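Local atomic coordinates of Serpin48 (Tenebrio molitor, PDB entry 3OZQ), a protein that acts as a highly specific serpin of insect innate immunity, inhibiting the serine protease SPE. Residues Asn95-Thr101 / Gln120-Phe126; Phe103-Phe109 / Ser299-Gly303. All coordinates share one frame; numbering follows the deposited sequence.

Contact 1 (Asn95-Thr101 / Gln120-Phe126); sequences NKIYVKT and QSENVDF
Strands 95-100 and 120-124 are parallel neighbours in serpin sheet A, joined by a beta-alpha-beta crossover through helix 107-115, and pair in register from Lys96-Gln120 to Val99-Asn123. Five backbone hydrogen bonds hold them, including Ile97 N to Gln120 O at 2.8 Å. Ile97 O takes two donors, from opposite faces of its carbonyl plane: Glu122 N at 3.1 Å and Ser121 OG at 2.9 Å. Ser121 can do this because its OG sits anti to the backbone N (chi1 -176°). On the other face of the sheet, Lys96 CG lies over one face of the Tyr98 ring, offset toward the rim. Bends at chi2 (109°) and chi3 (73°) then bring NZ to a lone pair of Gln120 OE1 at 2.8 Å. The same NZ makes a salt bridge with Glu122 OE2 at 2.9 Å and a cation-pi contact with Trp139 of helix 129-143. A water donates to Glu122 OE1 at 2.7 Å and lies in the plane of the Tyr98 ring, 3.1 Å from Tyr98 OH. Val124 CG1 packs 3.7 Å from Tyr98 CB. The Lys96 amine thus meets an amide oxygen, a carboxylate and an aromatic ring, surroundings that probably favour its charged form.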
ATOM      1  N   ASN A  95       0.453  -7.126  10.608  1.00 35.25           N
ATOM      2  CA  ASN A  95       0.152  -5.871  11.262  1.00 34.68           C
ATOM      3  C   ASN A  95       0.059  -6.111  12.753  1.00 36.71           C
ATOM      4  O   ASN A  95      -0.620  -7.033  13.209  1.00 37.34           O
ATOM      5  CB  ASN A  95      -1.162  -5.264  10.742  1.00 36.70           C
ATOM      6  CG  ASN A  95      -1.115  -4.938   9.251  1.00 41.34           C
ATOM      7  OD1 ASN A  95      -2.150  -4.622   8.630  1.00 38.69           O
ATOM      8  ND2 ASN A  95       0.081  -5.019   8.664  1.00 31.40           N
ATOM      9  N   LYS A  96       0.748  -5.277  13.514  1.00 37.27           N
ATOM     10  CA  LYS A  96       0.788  -5.458  14.955  1.00 36.17           C
ATOM     11  C   LYS A  96       0.938  -4.139  15.688  1.00 36.79           C
ATOM     12  O   LYS A  96       1.561  -3.196  15.197  1.00 35.53           O
ATOM     13  CB  LYS A  96       1.924  -6.404  15.317  1.00 37.05           C
ATOM     14  CG  LYS A  96       2.197  -6.478  16.789  1.00 40.41           C
ATOM     15  CD  LYS A  96       1.782  -7.777  17.373  1.00 45.32           C
ATOM     16  CE  LYS A  96       2.714  -8.877  16.964  1.00 41.42           C
ATOM     17  NZ  LYS A  96       2.679  -9.948  18.014  1.00 39.04           N
ATOM     18  N   ILE A  97       0.350  -4.075  16.877  1.00 36.40           N
ATOM     19  CA  ILE A  97       0.496  -2.913  17.724  1.00 33.78           C
ATOM     20  C   ILE A  97       1.220  -3.379  18.963  1.00 39.36           C
ATOM     21  O   ILE A  97       0.640  -4.074  19.789  1.00 42.15           O
ATOM     22  CB  ILE A  97      -0.869  -2.302  18.082  1.00 38.73           C
ATOM     23  CG1 ILE A  97      -1.547  -1.761  16.813  1.00 37.96           C
ATOM     24  CG2 ILE A  97      -0.710  -1.187  19.104  1.00 38.50           C
ATOM     25  CD1 ILE A  97      -2.740  -0.856  17.099  1.00 34.93           C
ATOM     26  N   TYR A  98       2.503  -3.051  19.057  1.00 35.67           N
ATOM     27  CA  TYR A  98       3.300  -3.403  20.234  1.00 35.29           C
ATOM     28  C   TYR A  98       3.212  -2.292  21.267  1.00 39.15           C
ATOM     29  O   TYR A  98       3.366  -1.122  20.919  1.00 36.94           O
ATOM     30  CB  TYR A  98       4.759  -3.613  19.855  1.00 36.05           C
ATOM     31  CG  TYR A  98       5.033  -4.908  19.144  1.00 38.95           C
ATOM     32  CD1 TYR A  98       5.316  -6.067  19.853  1.00 38.40           C
ATOM     33  CD2 TYR A  98       5.003  -4.974  17.755  1.00 35.83           C
ATOM     34  CE1 TYR A  98       5.572  -7.251  19.198  1.00 41.85           C
ATOM     35  CE2 TYR A  98       5.262  -6.147  17.092  1.00 40.45           C
ATOM     36  CZ  TYR A  98       5.547  -7.284  17.811  1.00 40.47           C
ATOM     37  OH  TYR A  98       5.796  -8.455  17.140  1.00 36.09           O
ATOM     38  N   VAL A  99       2.995  -2.675  22.533  1.00 34.83           N
ATOM     39  CA  VAL A  99       2.763  -1.725  23.618  1.00 38.14           C
ATOM     40  C   VAL A  99       3.734  -1.882  24.817  1.00 38.66           C
ATOM     41  O   VAL A  99       4.086  -2.992  25.211  1.00 41.11           O
ATOM     42  CB  VAL A  99       1.291  -1.806  24.101  1.00 37.24           C
ATOM     43  CG1 VAL A  99       1.030  -0.797  25.188  1.00 41.16           C
ATOM     44  CG2 VAL A  99       0.330  -1.584  22.908  1.00 36.71           C
ATOM     45  N   LYS A 100       4.164  -0.751  25.362  1.00 38.14           N
ATOM     46  CA  LYS A 100       5.125  -0.678  26.469  1.00 44.05           C
ATOM     47  C   LYS A 100       4.731  -1.658  27.583  1.00 42.73           C
ATOM     48  O   LYS A 100       3.568  -1.671  27.981  1.00 41.79           O
ATOM     49  CB  LYS A 100       5.115   0.764  26.987  1.00 45.15           C
ATOM     50  CG  LYS A 100       6.147   1.146  28.033  1.00 47.94           C
ATOM     51  CD  LYS A 100       6.005   2.634  28.342  1.00 41.27           C
ATOM     52  CE  LYS A 100       6.724   3.039  29.640  1.00 51.29           C
ATOM     53  NZ  LYS A 100       8.215   3.070  29.503  1.00 53.98           N
ATOM     54  N   THR A 101       5.673  -2.476  28.074  1.00 40.65           N
ATOM     55  CA  THR A 101       5.311  -3.559  29.012  1.00 48.30           C
ATOM     56  C   THR A 101       4.567  -3.054  30.241  1.00 48.95           C
ATOM     57  O   THR A 101       3.713  -3.751  30.787  1.00 51.86           O
ATOM     58  CB  THR A 101       6.500  -4.493  29.471  1.00 48.45           C
ATOM     59  OG1 THR A 101       7.740  -3.775  29.521  1.00 52.45           O
ATOM     60  CG2 THR A 101       6.652  -5.686  28.536  1.00 50.27           C
ATOM     61  N   GLN A 120      -2.717  -7.860  15.277  1.00 45.18           N
ATOM     62  CA  GLN A 120      -2.733  -8.229  16.688  1.00 42.67           C
ATOM     63  C   GLN A 120      -2.034  -7.202  17.554  1.00 44.54           C
ATOM     64  O   GLN A 120      -1.479  -6.234  17.042  1.00 38.88           O
ATOM     65  CB  GLN A 120      -2.178  -9.630  16.897  1.00 45.88           C
ATOM     66  CG  GLN A 120      -0.730  -9.782  16.654  1.00 45.86           C
ATOM     67  CD  GLN A 120      -0.347 -11.237  16.564  1.00 48.95           C
ATOM     68  OE1 GLN A 120       0.729 -11.639  17.009  1.00 47.43           O
ATOM     69  NE2 GLN A 120      -1.229 -12.039  15.977  1.00 50.48           N
ATOM     70  N   SER A 121      -2.096  -7.393  18.873  1.00 39.55           N
ATOM     71  CA  SER A 121      -1.458  -6.460  19.787  1.00 45.74           C
ATOM     72  C   SER A 121      -0.790  -7.227  20.918  1.00 46.23           C
ATOM     73  O   SER A 121      -1.260  -8.291  21.325  1.00 47.59           O
ATOM     74  CB  SER A 121      -2.464  -5.443  20.315  1.00 43.99           C
ATOM     75  OG  SER A 121      -1.836  -4.478  21.143  1.00 49.06           O
ATOM     76  N   GLU A 122       0.319  -6.687  21.405  1.00 47.13           N
ATOM     77  CA  GLU A 122       1.213  -7.433  22.279  1.00 44.98           C
ATOM     78  C   GLU A 122       2.083  -6.464  23.070  1.00 47.85           C
ATOM     79  O   GLU A 122       2.448  -5.396  22.564  1.00 41.36           O
ATOM     80  CB  GLU A 122       2.059  -8.381  21.421  1.00 46.13           C
ATOM     81  CG  GLU A 122       3.169  -9.124  22.130  1.00 50.55           C
ATOM     82  CD  GLU A 122       3.689 -10.293  21.306  1.00 50.73           C
ATOM     83  OE1 GLU A 122       4.925 -10.532  21.290  1.00 48.81           O
ATOM     84  OE2 GLU A 122       2.851 -10.985  20.678  1.00 53.61           O
ATOM     85  N   ASN A 123       2.375  -6.816  24.327  1.00 48.58           N
ATOM     86  CA  ASN A 123       3.288  -6.036  25.162  1.00 41.86           C
ATOM     87  C   ASN A 123       4.720  -6.394  24.856  1.00 42.78           C
ATOM     88  O   ASN A 123       5.029  -7.553  24.587  1.00 46.62           O
ATOM     89  CB  ASN A 123       3.032  -6.266  26.665  1.00 42.67           C
ATOM     90  CG  ASN A 123       1.919  -5.399  27.206  1.00 42.36           C
ATOM     91  OD1 ASN A 123       2.069  -4.187  27.334  1.00 45.33           O
ATOM     92  ND2 ASN A 123       0.788  -6.017  27.525  1.00 45.60           N
ATOM     93  N   VAL A 124       5.601  -5.402  24.911  1.00 43.08           N
ATOM     94  CA  VAL A 124       7.011  -5.637  24.646  1.00 39.17           C
ATOM     95  C   VAL A 124       7.807  -4.622  25.434  1.00 45.45           C
ATOM     96  O   VAL A 124       7.368  -3.487  25.610  1.00 41.28           O
ATOM     97  CB  VAL A 124       7.353  -5.526  23.120  1.00 45.66           C
ATOM     98  CG1 VAL A 124       7.105  -4.114  22.607  1.00 40.59           C
ATOM     99  CG2 VAL A 124       8.796  -5.938  22.855  1.00 38.58           C
ATOM    100  N   ASP A 125       8.970  -5.040  25.925  1.00 45.96           N
ATOM    101  CA  ASP A 125       9.856  -4.135  26.638  1.00 48.57           C
ATOM    102  C   ASP A 125      10.749  -3.381  25.668  1.00 45.68           C
ATOM    103  O   ASP A 125      11.670  -3.959  25.093  1.00 46.38           O
ATOM    104  CB  ASP A 125      10.730  -4.904  27.628  1.00 51.12           C
ATOM    105  CG  ASP A 125      11.502  -3.978  28.560  1.00 55.79           C
ATOM    106  OD1 ASP A 125      11.516  -2.753  28.307  1.00 50.71           O
ATOM    107  OD2 ASP A 125      12.096  -4.472  29.542  1.00 58.57           O
ATOM    108  N   PHE A 126      10.491  -2.087  25.500  1.00 45.61           N
ATOM    109  CA  PHE A 126      11.306  -1.271  24.601  1.00 45.01           C
ATOM    110  C   PHE A 126      12.623  -0.822  25.254  1.00 50.32           C
ATOM    111  O   PHE A 126      13.473  -0.220  24.595  1.00 50.48           O
ATOM    112  CB  PHE A 126      10.524  -0.050  24.096  1.00 41.57           C
ATOM    113  CG  PHE A 126       9.257  -0.390  23.327  1.00 42.29           C
ATOM    114  CD1 PHE A 126       9.313  -0.840  22.017  1.00 43.19           C
ATOM    115  CD2 PHE A 126       8.017  -0.223  23.912  1.00 41.99           C
ATOM    116  CE1 PHE A 126       8.148  -1.139  21.312  1.00 45.42           C
ATOM    117  CE2 PHE A 126       6.849  -0.515  23.212  1.00 41.17           C
ATOM    118  CZ  PHE A 126       6.912  -0.966  21.924  1.00 37.04           C
TER
HETATM  119  O   HOH W   1       5.845 -11.058  18.828  1.00 40.41           O

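Contact 2 (Phe103-Phe109 / Ser299-Gly303); sequences FSVREEF and SGIAG
The Phe109 ring takes Ile301 CG1 over one face, a CH-pi contact with the carbon 3.6 Å from the ring centroid and 17° off the normal. The two side chains meet at a slant, and Ile301 CD1 and CG2 lie by the CZ, CE2 and CD2 rim. Phe109 presents that face because its CG stands anti to the backbone N (chi1 -170°), which lays the ring against Ile301; Leu47 of helix 38-50 and Ile97 of strand 90-100 also touch it. The second flat group, the Arg106 guanidinium, meets main-chain oxygens at its edge. NE donates to Ser299 O at 2.7 Å, with the oxygen tilted 26° out of the guanidinium plane, and NH2 reaches the same Ser299 O in a weak bond of 2.9 Å. Gly303 O lies in the guanidinium plane, 2.6 Å from NH2. An extended run from CG to NE carries the group there, passing over Ile301 O, which itself accepts an almost straight bond of 3.0 Å from Arg106 N. Arg106 is also the N-cap residue of helix 107-115, and its O accepts from Phe109 N. Beyond it, Ala302 CB packs 3.1 Å from Ser104 O and 3.8 Å from Phe103 CB. Gly303 has a positive phi, which suits glycine, and its CA lies close to the Phe103 ring. An alanine in place of Arg106 would leave Ser299 O without its guanidinium donors and the turn there probably less firmly tied, though the backbone bond to Ile301 O could remain. Side-chain donation to Ser299 O and backbone donation to Ile301 O thus join the loop between helix 279-286 and strand 310-321 to the turn leading from strand 90-100 into helix 107-115, with phenylalanine and isoleucine packed on the inner side.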
ATOM      1  N   PHE A 103       2.220  -1.259  30.665  1.00 41.05           N
ATOM      2  CA  PHE A 103       0.775  -1.151  30.559  1.00 46.54           C
ATOM      3  C   PHE A 103       0.192  -2.333  29.787  1.00 50.95           C
ATOM      4  O   PHE A 103       0.121  -2.320  28.552  1.00 48.23           O
ATOM      5  CB  PHE A 103       0.362   0.193  29.943  1.00 45.85           C
ATOM      6  CG  PHE A 103       1.065   1.387  30.541  1.00 46.76           C
ATOM      7  CD1 PHE A 103       2.145   1.967  29.896  1.00 47.73           C
ATOM      8  CD2 PHE A 103       0.648   1.929  31.742  1.00 50.95           C
ATOM      9  CE1 PHE A 103       2.788   3.067  30.430  1.00 46.44           C
ATOM     10  CE2 PHE A 103       1.298   3.027  32.291  1.00 49.50           C
ATOM     11  CZ  PHE A 103       2.367   3.594  31.638  1.00 47.27           C
ATOM     12  N   SER A 104      -0.211  -3.354  30.537  1.00 47.17           N
ATOM     13  CA  SER A 104      -0.812  -4.565  29.991  1.00 48.99           C
ATOM     14  C   SER A 104      -1.932  -4.261  28.996  1.00 50.61           C
ATOM     15  O   SER A 104      -2.875  -3.535  29.303  1.00 49.30           O
ATOM     16  CB  SER A 104      -1.353  -5.440  31.124  1.00 52.07           C
ATOM     17  OG  SER A 104      -0.296  -5.933  31.927  1.00 56.11           O
ATOM     18  N   VAL A 105      -1.821  -4.830  27.804  1.00 46.91           N
ATOM     19  CA  VAL A 105      -2.837  -4.636  26.788  1.00 50.77           C
ATOM     20  C   VAL A 105      -4.151  -5.272  27.233  1.00 50.50           C
ATOM     21  O   VAL A 105      -4.183  -6.439  27.633  1.00 49.98           O
ATOM     22  CB  VAL A 105      -2.398  -5.251  25.449  1.00 46.11           C
ATOM     23  CG1 VAL A 105      -3.435  -4.953  24.359  1.00 54.98           C
ATOM     24  CG2 VAL A 105      -1.036  -4.728  25.057  1.00 43.66           C
ATOM     25  N   ARG A 106      -5.229  -4.500  27.156  1.00 49.45           N
ATOM     26  CA  ARG A 106      -6.559  -5.011  27.470  1.00 52.31           C
ATOM     27  C   ARG A 106      -6.957  -6.136  26.526  1.00 59.86           C
ATOM     28  O   ARG A 106      -6.994  -5.952  25.308  1.00 59.23           O
ATOM     29  CB  ARG A 106      -7.594  -3.884  27.417  1.00 55.99           C
ATOM     30  CG  ARG A 106      -7.225  -2.696  28.288  1.00 53.46           C
ATOM     31  CD  ARG A 106      -8.269  -1.599  28.225  1.00 49.54           C
ATOM     32  NE  ARG A 106      -7.738  -0.336  28.733  1.00 52.94           N
ATOM     33  CZ  ARG A 106      -7.669  -0.013  30.025  1.00 58.98           C
ATOM     34  NH1 ARG A 106      -8.097  -0.866  30.948  1.00 59.38           N
ATOM     35  NH2 ARG A 106      -7.170   1.161  30.398  1.00 51.16           N
ATOM     36  N   GLU A 107      -7.253  -7.303  27.095  1.00 63.05           N
ATOM     37  CA  GLU A 107      -7.623  -8.483  26.312  1.00 60.47           C
ATOM     38  C   GLU A 107      -8.665  -8.181  25.234  1.00 57.85           C
ATOM     39  O   GLU A 107      -8.652  -8.788  24.164  1.00 57.39           O
ATOM     40  CB  GLU A 107      -8.137  -9.597  27.229  1.00 66.94           C
ATOM     41  CG  GLU A 107      -7.051 -10.297  28.030  1.00 71.20           C
ATOM     42  CD  GLU A 107      -7.114 -11.806  27.880  1.00 80.82           C
ATOM     43  OE1 GLU A 107      -6.095 -12.476  28.161  1.00 81.00           O
ATOM     44  OE2 GLU A 107      -8.185 -12.318  27.475  1.00 78.44           O
ATOM     45  N   GLU A 108      -9.566  -7.251  25.536  1.00 56.14           N
ATOM     46  CA  GLU A 108     -10.619  -6.834  24.616  1.00 54.70           C
ATOM     47  C   GLU A 108     -10.061  -6.202  23.339  1.00 57.57           C
ATOM     48  O   GLU A 108     -10.689  -6.267  22.279  1.00 53.59           O
ATOM     49  CB  GLU A 108     -11.529  -5.821  25.310  1.00 59.59           C
ATOM     50  CG  GLU A 108     -12.683  -5.325  24.453  1.00 61.90           C
ATOM     51  CD  GLU A 108     -13.429  -4.146  25.072  1.00 78.39           C
ATOM     52  OE1 GLU A 108     -13.081  -3.734  26.204  1.00 81.63           O
ATOM     53  OE2 GLU A 108     -14.368  -3.631  24.420  1.00 82.78           O
ATOM     54  N   PHE A 109      -8.895  -5.571  23.451  1.00 55.18           N
ATOM     55  CA  PHE A 109      -8.268  -4.908  22.312  1.00 51.80           C
ATOM     56  C   PHE A 109      -7.526  -5.934  21.483  1.00 53.88           C
ATOM     57  O   PHE A 109      -7.543  -5.876  20.248  1.00 51.24           O
ATOM     58  CB  PHE A 109      -7.313  -3.801  22.774  1.00 50.27           C
ATOM     59  CG  PHE A 109      -6.811  -2.913  21.655  1.00 48.96           C
ATOM     60  CD1 PHE A 109      -7.651  -1.994  21.040  1.00 46.21           C
ATOM     61  CD2 PHE A 109      -5.493  -2.983  21.239  1.00 46.41           C
ATOM     62  CE1 PHE A 109      -7.183  -1.171  20.010  1.00 39.16           C
ATOM     63  CE2 PHE A 109      -5.025  -2.164  20.210  1.00 42.43           C
ATOM     64  CZ  PHE A 109      -5.871  -1.256  19.608  1.00 41.02           C
ATOM     65  N   SER A 299      -6.424   5.077  26.089  1.00 42.05           N
ATOM     66  CA  SER A 299      -6.869   4.301  27.257  1.00 45.92           C
ATOM     67  C   SER A 299      -7.665   3.044  26.903  1.00 46.65           C
ATOM     68  O   SER A 299      -7.874   2.176  27.750  1.00 46.17           O
ATOM     69  CB  SER A 299      -7.677   5.179  28.228  1.00 43.11           C
ATOM     70  OG  SER A 299      -8.739   5.865  27.576  1.00 45.65           O
ATOM     71  N   GLY A 300      -8.135   2.968  25.661  1.00 42.29           N
ATOM     72  CA  GLY A 300      -8.788   1.770  25.168  1.00 41.36           C
ATOM     73  C   GLY A 300      -7.794   0.661  24.885  1.00 43.62           C
ATOM     74  O   GLY A 300      -8.163  -0.499  24.767  1.00 46.86           O
ATOM     75  N   ILE A 301      -6.519   1.009  24.780  1.00 40.29           N
ATOM     76  CA  ILE A 301      -5.506  -0.004  24.537  1.00 44.80           C
ATOM     77  C   ILE A 301      -4.952  -0.501  25.875  1.00 47.05           C
ATOM     78  O   ILE A 301      -4.933  -1.704  26.149  1.00 49.55           O
ATOM     79  CB  ILE A 301      -4.386   0.534  23.623  1.00 41.01           C
ATOM     80  CG1 ILE A 301      -4.962   0.868  22.240  1.00 37.69           C
ATOM     81  CG2 ILE A 301      -3.247  -0.472  23.511  1.00 39.44           C
ATOM     82  CD1 ILE A 301      -4.069   1.741  21.393  1.00 36.70           C
ATOM     83  N   ALA A 302      -4.516   0.437  26.708  1.00 48.73           N
ATOM     84  CA  ALA A 302      -4.003   0.106  28.037  1.00 46.03           C
ATOM     85  C   ALA A 302      -3.715   1.374  28.806  1.00 47.80           C
ATOM     86  O   ALA A 302      -3.528   2.437  28.217  1.00 43.10           O
ATOM     87  CB  ALA A 302      -2.738  -0.751  27.930  1.00 48.85           C
ATOM     88  N   GLY A 303      -3.697   1.261  30.132  1.00 51.59           N
ATOM     89  CA  GLY A 303      -3.416   2.393  30.989  1.00 48.21           C
ATOM     90  C   GLY A 303      -4.507   3.442  30.990  1.00 49.98           C
ATOM     91  O   GLY A 303      -5.623   3.206  30.530  1.00 47.25           O
TER

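Overall arrangement
Contacts 1 and 2 lie on the same side of the chain's centre, their own centres about 10 Å apart. Contact 1 pairs the two strands that flank helix 107-115 in sequence, whereas contact 2 fixes the start of that helix to the far-off loop 299-303. They meet where Val105 CG1 packs 3.6 Å from Ser121 OG, the hydroxyl used in contact 1. Strand 120-124 borders sheet A, with strand 90-100 next and strand 163-174 beyond; in serpins the reactive-centre loop inserts into this sheet on the far side of strand 163-174. Contact 1 therefore belongs to the sheet's margin rather than the insertion site, and contact 2 sits beside it, packed on Val99 and Ser121 of those strands.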